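Local coordinates for protein ArCE4A (Arthrobacter sp. AW19M34-1, PDB 5LFZ) that probably removes acetyl groups from N-acetylglucosamine-containing polysaccharides as a metal-dependent deacetylase of carbohydrate esterase family 4, at residues A28-D33 / G167-M172. Residues are numbered along the deposited sequence; the frame is centred on the assembly and turned at random.
With NI (nickel (II) ion), chain B.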
loop_
_atom_site.group_PDB
_atom_site.type_symbol
_atom_site.label_atom_id
_atom_site.label_comp_id
_atom_site.label_asym_id
_atom_site.label_seq_id
_atom_site.Cartn_x
_atom_site.Cartn_y
_atom_site.Cartn_z
ATOM N N ALA A 28 9.159 -3.101 -0.979
ATOM C CA ALA A 28 7.900 -2.570 -1.494
ATOM C C ALA A 28 7.508 -1.277 -0.789
ATOM O O ALA A 28 7.248 -1.272 0.416
ATOM C CB ALA A 28 6.790 -3.609 -1.350
ATOM N N LEU A 29 7.484 -0.178 -1.538
ATOM C CA LEU A 29 6.944 1.089 -1.036
ATOM C C LEU A 29 5.431 1.006 -1.051
ATOM O O LEU A 29 4.844 0.656 -2.076
ATOM C CB LEU A 29 7.395 2.270 -1.895
ATOM C CG LEU A 29 8.891 2.541 -2.022
ATOM C CD1 LEU A 29 9.115 3.851 -2.769
ATOM C CD2 LEU A 29 9.529 2.567 -0.649
ATOM N N THR A 30 4.790 1.312 0.073
ATOM C CA THR A 30 3.333 1.272 0.128
ATOM C C THR A 30 2.781 2.565 0.730
ATOM O O THR A 30 3.408 3.195 1.592
ATOM C CB THR A 30 2.809 0.038 0.924
ATOM O OG1 THR A 30 3.106 0.179 2.316
ATOM C CG2 THR A 30 3.428 -1.261 0.400
ATOM N N PHE A 31 1.614 2.970 0.242
ATOM C CA PHE A 31 0.987 4.224 0.657
ATOM C C PHE A 31 -0.463 3.990 1.050
ATOM O O PHE A 31 -1.246 3.477 0.249
ATOM C CB PHE A 31 1.051 5.260 -0.463
ATOM C CG PHE A 31 2.448 5.636 -0.873
ATOM C CD1 PHE A 31 3.136 6.638 -0.205
ATOM C CD2 PHE A 31 3.073 4.985 -1.925
ATOM C CE1 PHE A 31 4.412 6.983 -0.589
ATOM C CE2 PHE A 31 4.352 5.324 -2.308
ATOM C CZ PHE A 31 5.023 6.323 -1.639
ATOM N N ASP A 32 -0.821 4.365 2.276
ATOM C CA ASP A 32 -2.178 4.153 2.789
ATOM C C ASP A 32 -3.032 5.403 2.749
ATOM O O ASP A 32 -2.506 6.519 2.815
ATOM C CB ASP A 32 -2.157 3.684 4.247
ATOM C CG ASP A 32 -1.764 2.244 4.405
ATOM O OD1 ASP A 32 -1.329 1.620 3.419
ATOM O OD2 ASP A 32 -1.876 1.745 5.547
ATOM N N ASP A 33 -4.348 5.185 2.683
ATOM C CA ASP A 33 -5.384 6.170 3.046
ATOM C C ASP A 33 -5.760 7.116 1.915
ATOM O O ASP A 33 -6.612 7.996 2.098
ATOM C CB ASP A 33 -4.974 7.029 4.250
ATOM C CG ASP A 33 -4.894 6.263 5.561
ATOM O OD1 ASP A 33 -5.051 5.030 5.589
ATOM O OD2 ASP A 33 -4.640 6.926 6.585
ATOM N N GLY A 167 13.286 -7.698 1.387
ATOM C CA GLY A 167 11.980 -8.273 1.652
ATOM C C GLY A 167 11.042 -7.351 2.413
ATOM O O GLY A 167 9.902 -7.715 2.697
ATOM N N SER A 168 11.514 -6.150 2.738
ATOM C CA SER A 168 10.728 -5.215 3.541
ATOM C C SER A 168 9.528 -4.592 2.835
ATOM O O SER A 168 9.505 -4.423 1.615
ATOM C CB SER A 168 11.622 -4.085 4.060
ATOM O OG SER A 168 12.336 -4.487 5.212
ATOM N N ILE A 169 8.537 -4.243 3.647
ATOM C CA ILE A 169 7.364 -3.503 3.215
ATOM C C ILE A 169 7.319 -2.194 3.995
ATOM O O ILE A 169 7.179 -2.202 5.215
ATOM C CB ILE A 169 6.068 -4.293 3.451
ATOM C CG1 ILE A 169 6.089 -5.606 2.658
ATOM C CG2 ILE A 169 4.853 -3.445 3.096
ATOM C CD1 ILE A 169 4.904 -6.513 2.945
ATOM N N ILE A 170 7.439 -1.076 3.290
ATOM C CA ILE A 170 7.518 0.225 3.945
ATOM C C ILE A 170 6.152 0.894 3.965
ATOM O O ILE A 170 5.527 1.052 2.917
ATOM C CB ILE A 170 8.528 1.145 3.239
ATOM C CG1 ILE A 170 9.899 0.465 3.161
ATOM C CG2 ILE A 170 8.616 2.491 3.954
ATOM C CD1 ILE A 170 10.950 1.309 2.477
ATOM N N LEU A 171 5.691 1.260 5.160
ATOM C CA LEU A 171 4.412 1.951 5.338
ATOM C C LEU A 171 4.563 3.464 5.325
ATOM O O LEU A 171 5.270 4.036 6.156
ATOM C CB LEU A 171 3.745 1.525 6.654
ATOM C CG LEU A 171 2.486 2.301 7.060
ATOM C CD1 LEU A 171 1.338 2.023 6.104
ATOM C CD2 LEU A 171 2.079 1.965 8.491
ATOM N N MET A 172 3.887 4.097 4.373
ATOM C CA MET A 172 3.746 5.540 4.324
ATOM C C MET A 172 2.290 5.879 4.055
ATOM O O MET A 172 1.482 4.992 3.755
ATOM C CB MET A 172 4.644 6.144 3.247
ATOM C CG MET A 172 6.117 6.026 3.565
ATOM S SD MET A 172 7.133 6.410 2.134
ATOM C CE MET A 172 6.793 4.984 1.104
HETATM NI NI NI B . -4.818 3.776 7.207
HETATM O O HOH W 1 -2.944 3.324 7.429
HETATM O O HOH W 2 -4.153 5.334 8.436
HETATM O O HOH W 3 -4.414 2.454 8.848
#
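Ala28 to Asp32 and Ser168 to Met172 pair as parallel strands through five backbone hydrogen bonds. Ala28 N and O bond to Ser168 O and Ile170 N, Thr30 N and O to Ile170 O and Met172 N, and Asp32 N closes the ladder on Met172 O at 2.8 Å. Ile170 O is gripped twice, for Thr30 OG1 donates to it as well, at 2.6 Å and from above the carbonyl plane. With chi1 at 69° the Thr30 hydroxyl sits between its own backbone N and carbonyl carbon, within reach of Ile170 O, and it is also hydrogen-bonded to Arg120, while Thr30 CG2 packs 3.8 Å from Ile169 CG2. A valine in place of Thr30 would probably leave Ile170 O with its single backbone donor and cost Arg120 a hydrogen-bonding partner.

Apolar packing dominates the face bearing Leu29, Phe31, Ile170 and Met172. The Met172 chain, bent at chi3 (-70°), brings CE obliquely against the Phe31 ring, 3.5 Å from CZ, and SD makes a Met-aromatic contact 4.8 Å from the ring centroid. Leu29 lies alongside Ile170, with Leu29 CD2 3.7 Å from Ile170 CD1.

On the other face, Leu171 CD1 presses against the Asp32 carboxylate, 3.3 Å from OD2. That oxygen accepts a hydrogen bond from a nickel-bound water, whereas OD1 forms a salt bridge with Arg120. Asp33 binds nickel directly through OD1 at 2.1 Å, with His82 and His86 completing the Asp-His-His site of CE4 enzymes; Asp32 probably corresponds to the aspartate proposed as catalytic base in CE4 relatives.

Within the NodB-type barrel, strand 26-32 is flanked by strands 168-173 and 54-57. Helix 177-192 covers the Phe31-Met172 face, and helix 200-203 touches Ala28, Thr30 and Ile169 on the opposite face of the sheet.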